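Local coordinates for protein rutinosidase (Aspergillus niger, PDB 6I1A) that hydrolyses glycosides such as rutinosides as a secreted family 5 glycoside hydrolase, and is probably related in function to exo-1,3-beta-glucanases, at residues A99-P104 / I171-N176; H137-G142 / E190-P195. All coordinates share one frame; numbering follows the deposited sequence.

In the fold
From the N terminus, the chain leaves the parallel strand 90-95 and enters the loop holding 99-104, then returns through helix 113-128 and strand 131-136 to the loop 137-142. Helix 161-179 follows and carries 171-176, after which strand 187-190 leads into 190-195. Contact 1 closes a loop of 66 residues and contact 2 one of 47. The two cross, since their segments alternate along the chain. Contact 1 ties the loop after one barrel strand to an outer helix. Contact 2 joins the loops following two adjacent strands, nearer the middle of the TIM-barrel domain. They also meet directly, I171 against P191 and L103 against P140.

Contact 1. Residues A99-P104 / I171-N176; sequences AWIDLP and IDQVIN
The apolar core of this contact is a methyl group set on an indole: V174 CG2 stands over one face of the W100 ring, 3.6 Å from the centroid of the six-membered ring and 11° off its normal, a CH-pi contact. The small tilt puts the methyl near the middle of that ring, and its nearest ring atoms are the two fusion carbons, CD2 and CE2. CG2 of V174, anti to the carbonyl carbon and beside the backbone N, is the branch brought over the indole. On the opposite face lies A99 CB, 3.8 Å above the plane of the W100 ring but displaced toward its rim, and the indole is thus flanked by an aliphatic carbon on both faces. F177, about one turn beyond Q173 and V174 on helix 161-179, meets the indole edge-to-face.

Beside this, Q173 contributes the aliphatic part of its side chain. Its CB lies 4.0 Å from W100 CE3, and its CG comes within 3.5 Å of the backbone O of W100. The two side chains run past each other in opposite directions. I101 adds a looser touch, CG2 to Q173 CG at 4.3 Å.

Polar anchoring comes from outside the pair: W100 NE1 is hydrogen-bonded to T95 OG1.

No hydrogen bond links the two segments directly. The loop after strand 90-95 is therefore held against this helix of the TIM barrel by dispersion and CH-pi contact, with the T95 bond restraining how the indole lies beneath V174.

Contact 2. Residues H137-G142 / E190-P195; sequences HSLPGG and EPINEP. With EDO (1,2-ethanediol), chain K.
H137 and N193 meet as a stack of imidazole on amide, with no hydrogen bond between them. The planes are 23° apart, and N193 ND2 lies over one ring face near its rim, 3.1 Å from H137 CE1. N193 CG is anti to the backbone N (chi1 -179°), which lays the amide over the ring face, toward CE1 and ND1. Other partners satisfy the polar atoms: D135 OD2 bonds H137 ND1 and R92 NH2 bonds N193 OD1.

Water replaces the missing direct link. One molecule donates to H137 O and N193 O and accepts from N193 ND2 at 3.0 Å; a second accepts from N193 N at 2.9 Å and donates a weak bond to H137 O.

Further along, L139 CD1 packs on I192 CG1 at 3.9 Å, the side chains crossing nearly at right angles, and on P191 O at 3.6 Å. L139 also opens a type II turn, closed by G142 N bonding to L139 O.

N193-E194-P195 matches the Asn-Glu-Pro motif of family 5, whose glutamate is probably the acid/base. E194 grips a 1,2-ethanediol, probably from the crystallisation liquor, through O1 to OE1 at 2.6 Å and O2 to OE2 at 2.7 Å. H266 ND1 bonds to the same OE2, and E303 touches H137, N193 and E194.

R92 on OD1, water on ND2 and the H137 ring together limit rotation of the N193 amide, which probably faces the sugar beside E194.

Contact 1. Residues A99-P104 / I171-N176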
loop_
_atom_site.group_PDB
_atom_site.type_symbol
_atom_site.label_atom_id
_atom_site.label_comp_id
_atom_site.label_asym_id
_atom_site.label_seq_id
_atom_site.Cartn_x
_atom_site.Cartn_y
_atom_site.Cartn_z
ATOM N N ALA A 99 -7.991 4.648 -33.151
ATOM C CA ALA A 99 -7.257 3.922 -34.187
ATOM C C ALA A 99 -8.233 2.938 -34.878
ATOM O O ALA A 99 -7.968 2.514 -36.035
ATOM C CB ALA A 99 -6.091 3.190 -33.588
ATOM N N TRP A 100 -9.232 2.483 -34.136
ATOM C CA TRP A 100 -10.037 1.291 -34.473
ATOM C C TRP A 100 -11.412 1.694 -34.954
ATOM O O TRP A 100 -11.974 0.983 -35.850
ATOM C CB TRP A 100 -10.074 0.304 -33.295
ATOM C CG TRP A 100 -8.697 -0.101 -32.861
ATOM C CD1 TRP A 100 -7.996 0.404 -31.792
ATOM C CD2 TRP A 100 -7.828 -1.036 -33.506
ATOM N NE1 TRP A 100 -6.779 -0.175 -31.731
ATOM C CE2 TRP A 100 -6.633 -1.063 -32.765
ATOM C CE3 TRP A 100 -7.947 -1.899 -34.607
ATOM C CZ2 TRP A 100 -5.572 -1.898 -33.126
ATOM C CZ3 TRP A 100 -6.892 -2.698 -34.946
ATOM C CH2 TRP A 100 -5.713 -2.701 -34.209
ATOM N N ILE A 101 -12.002 2.708 -34.363
ATOM C CA ILE A 101 -13.366 3.192 -34.719
ATOM C C ILE A 101 -13.340 4.695 -34.745
ATOM O O ILE A 101 -12.554 5.331 -34.022
ATOM C CB ILE A 101 -14.424 2.676 -33.768
ATOM C CG1 ILE A 101 -14.387 3.307 -32.389
ATOM C CG2 ILE A 101 -14.445 1.145 -33.770
ATOM C CD1 ILE A 101 -15.675 3.013 -31.549
ATOM N N ASP A 102 -14.195 5.290 -35.571
ATOM C CA ASP A 102 -14.264 6.746 -35.705
ATOM C C ASP A 102 -15.616 7.197 -35.199
ATOM O O ASP A 102 -16.632 7.106 -35.983
ATOM C CB ASP A 102 -14.050 7.111 -37.167
ATOM C CG ASP A 102 -14.021 8.573 -37.411
ATOM O OD1 ASP A 102 -14.453 9.335 -36.561
ATOM O OD2 ASP A 102 -13.467 8.938 -38.490
ATOM N N LEU A 103 -15.736 7.562 -33.946
ATOM C CA LEU A 103 -17.016 7.998 -33.342
ATOM C C LEU A 103 -17.219 9.476 -33.577
ATOM O O LEU A 103 -16.310 10.287 -33.430
ATOM C CB LEU A 103 -17.027 7.715 -31.837
ATOM C CG LEU A 103 -17.149 6.227 -31.531
ATOM C CD1 LEU A 103 -16.826 5.990 -30.056
ATOM C CD2 LEU A 103 -18.550 5.747 -31.854
ATOM N N PRO A 104 -18.441 9.906 -33.953
ATOM C CA PRO A 104 -18.701 11.323 -34.230
ATOM C C PRO A 104 -18.640 12.243 -32.998
ATOM O O PRO A 104 -18.620 13.440 -33.178
ATOM C CB PRO A 104 -20.111 11.309 -34.841
ATOM C CG PRO A 104 -20.748 10.060 -34.278
ATOM C CD PRO A 104 -19.617 9.062 -34.143
ATOM N N ILE A 171 -13.140 -3.878 -30.145
ATOM C CA ILE A 171 -12.567 -5.211 -29.970
ATOM C C ILE A 171 -12.803 -6.045 -31.209
ATOM O O ILE A 171 -11.885 -6.783 -31.621
ATOM C CB ILE A 171 -13.090 -5.862 -28.701
ATOM C CG1 ILE A 171 -12.627 -5.136 -27.430
ATOM C CG2 ILE A 171 -12.779 -7.338 -28.689
ATOM C CD1 ILE A 171 -11.243 -4.612 -27.381
ATOM N N ASP A 172 -13.968 -5.946 -31.846
ATOM C CA ASP A 172 -14.166 -6.676 -33.105
ATOM C C ASP A 172 -13.127 -6.258 -34.142
ATOM O O ASP A 172 -12.637 -7.127 -34.941
ATOM C CB ASP A 172 -15.554 -6.421 -33.682
ATOM C CG ASP A 172 -16.668 -7.186 -32.972
ATOM O OD1 ASP A 172 -16.381 -8.166 -32.279
ATOM O OD2 ASP A 172 -17.860 -6.779 -33.137
ATOM N N GLN A 173 -12.791 -4.981 -34.225
ATOM C CA GLN A 173 -11.772 -4.500 -35.197
ATOM C C GLN A 173 -10.413 -5.069 -34.843
ATOM O O GLN A 173 -9.662 -5.453 -35.772
ATOM C CB GLN A 173 -11.744 -2.977 -35.261
ATOM C CG GLN A 173 -13.008 -2.379 -35.815
ATOM C CD GLN A 173 -13.236 -2.823 -37.240
ATOM O OE1 GLN A 173 -12.332 -2.781 -38.088
ATOM N NE2 GLN A 173 -14.485 -3.180 -37.495
ATOM N N VAL A 174 -10.074 -5.144 -33.570
ATOM C CA VAL A 174 -8.750 -5.695 -33.168
ATOM C C VAL A 174 -8.705 -7.185 -33.515
ATOM O O VAL A 174 -7.701 -7.673 -34.063
ATOM C CB VAL A 174 -8.438 -5.442 -31.689
ATOM C CG1 VAL A 174 -7.105 -6.081 -31.327
ATOM C CG2 VAL A 174 -8.435 -3.942 -31.418
ATOM N N ILE A 175 -9.780 -7.934 -33.206
ATOM C CA ILE A 175 -9.841 -9.385 -33.559
ATOM C C ILE A 175 -9.666 -9.537 -35.059
ATOM O O ILE A 175 -8.860 -10.411 -35.483
ATOM C CB ILE A 175 -11.164 -10.016 -33.103
ATOM C CG1 ILE A 175 -11.287 -10.051 -31.573
ATOM C CG2 ILE A 175 -11.312 -11.417 -33.705
ATOM C CD1 ILE A 175 -12.681 -10.313 -31.058
ATOM N N ASN A 176 -10.355 -8.735 -35.821
ATOM C CA ASN A 176 -10.245 -8.821 -37.315
ATOM C C ASN A 176 -8.812 -8.512 -37.760
ATOM O O ASN A 176 -8.266 -9.186 -38.639
ATOM C CB ASN A 176 -11.216 -7.875 -38.022
ATOM C CG ASN A 176 -11.150 -7.973 -39.526
ATOM O OD1 ASN A 176 -11.538 -9.033 -40.063
ATOM N ND2 ASN A 176 -10.660 -6.935 -40.178
#

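Contact 2. Residues H137-G142 / E190-P195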
loop_
_atom_site.group_PDB
_atom_site.type_symbol
_atom_site.label_atom_id
_atom_site.label_comp_id
_atom_site.label_asym_id
_atom_site.label_seq_id
_atom_site.Cartn_x
_atom_site.Cartn_y
_atom_site.Cartn_z
ATOM N N HIS A 137 -5.771 1.247 -25.130
ATOM C CA HIS A 137 -5.391 1.975 -23.917
ATOM C C HIS A 137 -6.518 2.850 -23.399
ATOM O O HIS A 137 -6.689 2.981 -22.170
ATOM C CB HIS A 137 -4.148 2.808 -24.265
ATOM C CG HIS A 137 -3.156 2.971 -23.165
ATOM N ND1 HIS A 137 -2.532 1.894 -22.618
ATOM C CD2 HIS A 137 -2.551 4.095 -22.678
ATOM C CE1 HIS A 137 -1.633 2.346 -21.764
ATOM N NE2 HIS A 137 -1.608 3.668 -21.773
ATOM N N SER A 138 -7.310 3.398 -24.324
ATOM C CA SER A 138 -8.541 4.138 -24.017
ATOM C C SER A 138 -9.745 3.377 -24.570
ATOM O O SER A 138 -9.595 2.654 -25.561
ATOM C CB SER A 138 -8.517 5.541 -24.605
ATOM O OG SER A 138 -8.007 5.552 -25.930
ATOM N N LEU A 139 -10.895 3.631 -23.976
ATOM C CA LEU A 139 -12.190 3.130 -24.535
ATOM C C LEU A 139 -13.166 4.296 -24.525
ATOM O O LEU A 139 -13.027 5.261 -23.778
ATOM C CB LEU A 139 -12.753 1.974 -23.716
ATOM C CG LEU A 139 -11.927 0.693 -23.717
ATOM C CD1 LEU A 139 -12.515 -0.317 -22.743
ATOM C CD2 LEU A 139 -11.809 0.121 -25.137
ATOM N N PRO A 140 -14.189 4.239 -25.420
ATOM C CA PRO A 140 -15.171 5.296 -25.521
ATOM C C PRO A 140 -15.781 5.681 -24.179
ATOM O O PRO A 140 -16.188 4.820 -23.390
ATOM C CB PRO A 140 -16.207 4.718 -26.512
ATOM C CG PRO A 140 -15.363 3.804 -27.403
ATOM C CD PRO A 140 -14.387 3.181 -26.426
ATOM N N GLY A 141 -15.767 6.980 -23.871
ATOM C CA GLY A 141 -16.331 7.566 -22.665
ATOM C C GLY A 141 -15.321 7.763 -21.532
ATOM O O GLY A 141 -15.556 8.609 -20.693
ATOM N N GLY A 142 -14.225 7.031 -21.581
ATOM C CA GLY A 142 -13.171 7.262 -20.589
ATOM C C GLY A 142 -13.239 6.259 -19.452
ATOM O O GLY A 142 -14.281 6.145 -18.799
ATOM N N GLU A 190 -5.278 -7.114 -25.536
ATOM C CA GLU A 190 -5.466 -6.477 -24.226
ATOM C C GLU A 190 -6.545 -5.404 -24.323
ATOM O O GLU A 190 -6.322 -4.318 -24.889
ATOM C CB GLU A 190 -4.165 -5.821 -23.740
ATOM C CG GLU A 190 -4.294 -5.292 -22.330
ATOM C CD GLU A 190 -2.988 -4.933 -21.680
ATOM O OE1 GLU A 190 -2.031 -4.538 -22.378
ATOM O OE2 GLU A 190 -2.896 -5.142 -20.438
ATOM N N PRO A 191 -7.780 -5.706 -23.848
ATOM C CA PRO A 191 -8.928 -4.853 -24.183
ATOM C C PRO A 191 -9.242 -3.683 -23.253
ATOM O O PRO A 191 -10.182 -2.928 -23.499
ATOM C CB PRO A 191 -10.069 -5.902 -24.104
ATOM C CG PRO A 191 -9.671 -6.807 -23.003
ATOM C CD PRO A 191 -8.174 -6.984 -23.265
ATOM N N ILE A 192 -8.441 -3.521 -22.199
ATOM C CA ILE A 192 -8.609 -2.343 -21.323
ATOM C C ILE A 192 -7.270 -2.080 -20.636
ATOM O O ILE A 192 -6.452 -3.012 -20.499
ATOM C CB ILE A 192 -9.760 -2.553 -20.298
ATOM C CG1 ILE A 192 -10.293 -1.223 -19.725
ATOM C CG2 ILE A 192 -9.381 -3.522 -19.201
ATOM C CD1 ILE A 192 -11.697 -1.377 -19.107
ATOM N N ASN A 193 -7.100 -0.832 -20.189
ATOM C CA ASN A 193 -5.872 -0.418 -19.471
ATOM C C ASN A 193 -6.244 0.466 -18.305
ATOM O O ASN A 193 -6.905 1.507 -18.495
ATOM C CB ASN A 193 -4.961 0.337 -20.418
ATOM C CG ASN A 193 -3.682 0.744 -19.720
ATOM O OD1 ASN A 193 -2.804 -0.094 -19.533
ATOM N ND2 ASN A 193 -3.578 2.023 -19.336
ATOM N N GLU A 194 -5.880 0.074 -17.078
ATOM C CA GLU A 194 -6.001 0.876 -15.851
ATOM C C GLU A 194 -7.389 1.507 -15.700
ATOM O O GLU A 194 -7.508 2.709 -15.430
ATOM C CB GLU A 194 -4.868 1.900 -15.767
ATOM C CG GLU A 194 -3.509 1.279 -15.684
ATOM C CD GLU A 194 -2.383 2.304 -15.574
ATOM O OE1 GLU A 194 -2.621 3.517 -15.423
ATOM O OE2 GLU A 194 -1.181 1.820 -15.477
ATOM N N PRO A 195 -8.468 0.692 -15.736
ATOM C CA PRO A 195 -9.777 1.237 -15.391
ATOM C C PRO A 195 -9.781 1.667 -13.923
ATOM O O PRO A 195 -9.248 0.953 -13.047
ATOM C CB PRO A 195 -10.731 0.045 -15.650
ATOM C CG PRO A 195 -9.842 -1.175 -15.448
ATOM C CD PRO A 195 -8.492 -0.754 -15.958
HETATM C C1 EDO K . 0.007 5.536 -14.538
HETATM O O1 EDO K . -0.732 5.235 -15.688
HETATM C C2 EDO K . 0.944 4.421 -14.228
HETATM O O2 EDO K . 0.282 3.236 -13.700
HETATM O O HOH W 1 -5.942 3.875 -19.677
HETATM O O HOH W 2 -8.658 1.054 -21.804
#